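Local coordinates for protein acetyltransferase (Agrobacterium tumefaciens, PDB 2FSR) that probably transfers an acetyl group from acetyl-coenzyme A to an acceptor amine, as members of the GNAT acetyltransferase family do, at residues P108-K113 with V150-P155; G169-L174 with L183-H188. All blocks are in the same frame, centred on the assembly; numbering follows the deposited sequence. Where two conformers were deposited one is given.

Contact 1. Residues P108-K113 with V150-P155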
# COMPACT_ATOMS: atom_id res chain seq x y z
N PRO A 108 6.05 14.40 2.74
CA PRO A 108 5.34 15.69 2.71
C PRO A 108 3.94 15.68 2.11
O PRO A 108 3.20 16.63 2.31
CB PRO A 108 6.28 16.58 1.87
CG PRO A 108 7.02 15.60 1.01
CD PRO A 108 7.28 14.43 1.93
N LEU A 109 3.57 14.61 1.41
CA LEU A 109 2.27 14.57 0.74
C LEU A 109 1.23 13.81 1.56
O LEU A 109 0.08 13.75 1.16
CB LEU A 109 2.40 13.95 -0.66
CG LEU A 109 3.46 14.56 -1.58
CD1 LEU A 109 3.36 13.89 -2.95
CD2 LEU A 109 3.27 16.05 -1.68
N PHE A 110 1.65 13.27 2.70
CA PHE A 110 0.75 12.47 3.56
C PHE A 110 0.76 12.99 4.99
O PHE A 110 1.76 12.84 5.70
CB PHE A 110 1.19 11.01 3.54
CG PHE A 110 0.97 10.34 2.23
CD1 PHE A 110 -0.20 9.62 1.98
CD2 PHE A 110 1.92 10.46 1.21
CE1 PHE A 110 -0.41 9.02 0.73
CE2 PHE A 110 1.70 9.87 -0.05
CZ PHE A 110 0.55 9.15 -0.28
N PRO A 111 -0.35 13.62 5.43
CA PRO A 111 -0.35 14.17 6.81
C PRO A 111 -0.11 13.15 7.93
O PRO A 111 0.42 13.52 8.98
CB PRO A 111 -1.74 14.80 6.94
CG PRO A 111 -2.15 15.09 5.52
CD PRO A 111 -1.57 13.99 4.69
N GLU A 112 -0.51 11.90 7.71
CA GLU A 112 -0.22 10.79 8.61
C GLU A 112 0.19 9.58 7.78
O GLU A 112 -0.10 9.53 6.57
CB GLU A 112 -1.48 10.46 9.43
CG GLU A 112 -1.86 11.59 10.41
CD GLU A 112 -3.00 11.20 11.35
OE1 GLU A 112 -4.17 11.42 10.96
OE2 GLU A 112 -2.71 10.64 12.43
N LYS A 113 0.87 8.62 8.43
CA LYS A 113 1.26 7.36 7.75
C LYS A 113 0.01 6.65 7.26
O LYS A 113 -0.93 6.45 8.01
CB LYS A 113 2.11 6.47 8.66
CG LYS A 113 3.48 7.08 8.99
CD LYS A 113 4.33 6.12 9.80
CE LYS A 113 5.65 6.74 10.21
NZ LYS A 113 6.56 7.03 9.06
N VAL A 150 -3.67 5.33 8.91
CA VAL A 150 -4.90 5.81 8.26
C VAL A 150 -4.98 5.33 6.82
O VAL A 150 -4.01 4.85 6.28
CB VAL A 150 -5.06 7.35 8.29
CG1 VAL A 150 -5.06 7.88 9.73
CG2 VAL A 150 -3.94 8.00 7.50
N SER A 151 -6.16 5.46 6.22
CA SER A 151 -6.30 5.39 4.76
C SER A 151 -7.12 6.58 4.28
O SER A 151 -8.18 6.88 4.84
CB SER A 151 -7.00 4.10 4.34
OG SER A 151 -6.24 2.95 4.60
N TYR A 152 -6.64 7.27 3.22
CA TYR A 152 -7.40 8.36 2.58
C TYR A 152 -8.24 7.75 1.47
O TYR A 152 -7.69 7.10 0.57
CB TYR A 152 -6.47 9.47 2.04
CG TYR A 152 -5.57 10.02 3.13
CD1 TYR A 152 -6.12 10.55 4.29
CD2 TYR A 152 -4.19 9.98 3.03
CE1 TYR A 152 -5.31 11.04 5.32
CE2 TYR A 152 -3.37 10.47 4.05
CZ TYR A 152 -3.94 10.99 5.19
OH TYR A 152 -3.16 11.46 6.21
N VAL A 153 -9.55 7.94 1.55
CA VAL A 153 -10.48 7.31 0.60
C VAL A 153 -11.49 8.35 0.10
O VAL A 153 -12.09 9.06 0.89
CB VAL A 153 -11.26 6.13 1.29
CG1 VAL A 153 -12.25 5.45 0.32
CG2 VAL A 153 -10.31 5.10 1.87
N SER A 154 -11.65 8.47 -1.22
CA SER A 154 -12.65 9.39 -1.77
C SER A 154 -14.08 8.91 -1.42
O SER A 154 -14.32 7.70 -1.44
CB SER A 154 -12.46 9.57 -3.28
OG SER A 154 -12.01 8.36 -3.90
N PRO A 155 -15.01 9.84 -1.11
CA PRO A 155 -16.34 9.51 -0.58
C PRO A 155 -17.20 8.70 -1.55
O PRO A 155 -18.24 8.16 -1.15
CB PRO A 155 -16.97 10.87 -0.29
CG PRO A 155 -16.28 11.81 -1.20
CD PRO A 155 -14.87 11.30 -1.31
O HOH W 1 -4.58 11.81 8.37
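Tyr152 reaches from its strand into the loop 108-113, where its hydroxyl is closely held. The backbone N of Glu112 donates to Tyr152 OH over 3.1 Å, a clearly bent bond of 140°, while the CD of Pro111 presses against the same oxygen at 3.4 Å. A tyrosine suits this place because its long ring brings a polar end to a loop amide and still offers carbon to the proline, which stiffens the loop. With CG anti to its carbonyl carbon (chi1 -56°), the ring points toward the loop, and Phe110 CD1 meets its edge in plane, 3.9 Å from Tyr152 CE2. Where loop becomes strand, Val150 N donates to Lys113 O over 3.1 Å, and Val150 CG2 packs on that oxygen at 3.4 Å. With a backbone bond between Val150 and Leu115, this joins the starts of strands 114-119 and 149-153, consistent with the neighbouring parallel strands that splay apart in GNAT folds, probably to admit acetyl-coenzyme A. Packing is looser toward the carboxylate of Glu112, whose OE1 comes no nearer to Val150 CG1 than 3.9 Å. Here a water bridges instead: it accepts from Tyr152 OH at 2.6 Å and donates to Glu112 OE1, which also forms a salt bridge with Arg186. Lys113 turns away from the strand, its ammonium bonded to His85 and His106.

Contact 2. Residues G169-L174 with L183-H188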
# COMPACT_ATOMS: atom_id res chain seq x y z
N GLY A 169 -11.03 -0.50 10.08
CA GLY A 169 -10.99 0.96 10.04
C GLY A 169 -12.29 1.65 10.44
O GLY A 169 -13.38 1.11 10.22
N THR A 170 -12.17 2.81 11.07
CA THR A 170 -13.33 3.64 11.43
C THR A 170 -13.08 5.06 10.94
O THR A 170 -11.96 5.57 11.02
CB THR A 170 -13.63 3.65 12.96
OG1 THR A 170 -14.50 4.73 13.29
CG2 THR A 170 -12.38 3.81 13.76
N LEU A 171 -14.12 5.71 10.43
CA LEU A 171 -14.00 7.09 9.95
C LEU A 171 -13.60 8.02 11.07
O LEU A 171 -14.06 7.87 12.22
CB LEU A 171 -15.27 7.58 9.26
CG LEU A 171 -15.60 7.02 7.88
CD1 LEU A 171 -16.89 7.64 7.37
CD2 LEU A 171 -14.48 7.22 6.86
N ASP A 172 -12.68 8.93 10.75
CA ASP A 172 -12.21 9.92 11.70
C ASP A 172 -12.34 11.32 11.12
O ASP A 172 -11.42 11.81 10.47
CB ASP A 172 -10.75 9.62 12.11
CG ASP A 172 -10.20 10.65 13.07
OD1 ASP A 172 -11.00 11.51 13.52
OD2 ASP A 172 -9.00 10.62 13.39
N PRO A 173 -13.48 11.99 11.36
CA PRO A 173 -13.74 13.32 10.79
C PRO A 173 -12.78 14.43 11.25
O PRO A 173 -12.78 15.49 10.64
CB PRO A 173 -15.19 13.63 11.23
CG PRO A 173 -15.78 12.30 11.53
CD PRO A 173 -14.66 11.46 12.08
N LEU A 174 -11.99 14.18 12.29
CA LEU A 174 -11.03 15.20 12.74
C LEU A 174 -9.64 15.05 12.12
O LEU A 174 -8.80 15.95 12.25
CB LEU A 174 -10.92 15.25 14.27
CG LEU A 174 -12.18 15.72 15.00
CD1 LEU A 174 -11.95 15.71 16.51
CD2 LEU A 174 -12.61 17.10 14.52
N LEU A 183 -12.46 11.07 2.75
CA LEU A 183 -12.71 10.44 4.03
C LEU A 183 -11.39 9.90 4.58
O LEU A 183 -10.47 9.59 3.81
CB LEU A 183 -13.71 9.30 3.87
CG LEU A 183 -15.04 9.68 3.20
CD1 LEU A 183 -15.90 8.43 3.13
CD2 LEU A 183 -15.76 10.81 3.91
N VAL A 184 -11.31 9.78 5.90
CA VAL A 184 -10.14 9.16 6.52
C VAL A 184 -10.58 8.02 7.41
O VAL A 184 -11.31 8.23 8.39
CB VAL A 184 -9.34 10.16 7.38
CG1 VAL A 184 -8.13 9.49 7.98
CG2 VAL A 184 -8.90 11.34 6.53
N TYR A 185 -10.15 6.82 7.05
CA TYR A 185 -10.29 5.67 7.93
C TYR A 185 -9.07 5.54 8.82
O TYR A 185 -7.95 5.70 8.35
CB TYR A 185 -10.48 4.39 7.11
CG TYR A 185 -11.87 4.25 6.56
CD1 TYR A 185 -12.86 3.67 7.33
CD2 TYR A 185 -12.20 4.70 5.29
CE1 TYR A 185 -14.15 3.50 6.86
CE2 TYR A 185 -13.51 4.56 4.80
CZ TYR A 185 -14.47 3.96 5.60
OH TYR A 185 -15.76 3.82 5.14
N ARG A 186 -9.30 5.24 10.09
CA ARG A 186 -8.19 5.04 11.02
C ARG A 186 -8.19 3.62 11.59
O ARG A 186 -9.27 3.07 11.89
CB ARG A 186 -8.23 6.08 12.15
CG ARG A 186 -7.01 6.00 13.08
CD ARG A 186 -7.00 7.11 14.12
NE ARG A 186 -7.06 8.45 13.55
CZ ARG A 186 -6.01 9.14 13.08
NH1 ARG A 186 -4.78 8.62 13.12
NH2 ARG A 186 -6.19 10.35 12.59
N TYR A 187 -7.00 3.04 11.71
CA TYR A 187 -6.82 1.68 12.24
C TYR A 187 -6.08 1.74 13.55
O TYR A 187 -5.24 2.62 13.75
CB TYR A 187 -6.00 0.80 11.27
CG TYR A 187 -6.47 0.91 9.85
CD1 TYR A 187 -7.61 0.24 9.41
CD2 TYR A 187 -5.79 1.71 8.94
CE1 TYR A 187 -8.06 0.37 8.11
CE2 TYR A 187 -6.22 1.84 7.64
CZ TYR A 187 -7.35 1.16 7.21
OH TYR A 187 -7.81 1.28 5.92
N HIS A 188 -6.28 0.74 14.41
CA HIS A 188 -5.56 0.67 15.70
C HIS A 188 -5.05 -0.73 16.10
O HIS A 188 -5.56 -1.74 15.64
CB HIS A 188 -6.46 1.20 16.82
CG HIS A 188 -7.74 0.43 16.97
ND1 HIS A 188 -7.87 -0.68 17.77
CD2 HIS A 188 -8.96 0.61 16.39
CE1 HIS A 188 -9.10 -1.15 17.69
NE2 HIS A 188 -9.78 -0.38 16.85
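A beta hairpin near the C-terminus, strand 170-171 against strand 183-187, forms this contact. Thr170 and Arg186 are an antiparallel hydrogen-bonded pair: Thr170 N reaches Arg186 O at 3.0 Å, and Arg186 N reaches Thr170 O at 2.8 Å. Asp172 N donates to Val184 O at 2.8 Å. Leu171 and Tyr185 form the non-hydrogen-bonded pair, and one leucine methyl, CD2, points at the tyrosine ring centre, 3.5 Å from the centroid, a CH-pi contact, with Leu183 CB also against it. Gly169 CA sits 3.5 Å from Tyr187 CD1, where a bare alpha carbon lets the ring come close. Asp172 and Arg186 lie side by side. The aspartate swings CG anti to its backbone N (chi1 179°), setting OD2 in a side-on salt bridge: Arg186 NE and NH2 both donate to it at 2.9 Å, on the anti side of the carboxylate and about 20° out of its plane, carboxylate and guanidinium planes 65° apart. The guanidinium also bonds Thr148 and forms a salt bridge with Glu112. Asp172 OD1 accepts from Leu174 N in an Asx turn. The positive charge of Arg186, with two N-H groups on OD2, probably helps keep Asp172 ionised.

How the contacts relate
Contact 1 comes first in the chain and is complete before contact 2 begins; the centres are about 10 Å apart. They meet in one antiparallel three-stranded sheet, where strand 183-187 runs between strand 149-153 of contact 1 and strand 170-171 of contact 2. Val153 O faces Leu183 N at 2.8 Å, and Ser151 OG lies 2.6 Å from Tyr187 OH, both probable hydrogen bonds. Strand 149-153 in turn joins this sheet to the end strand 114-119 of the five-stranded one. The C-terminal hairpin thereby extends the fold's sheet beyond strand 149-153, with these bonds and Arg186, which reaches Glu112, tying it to the loop 108-113.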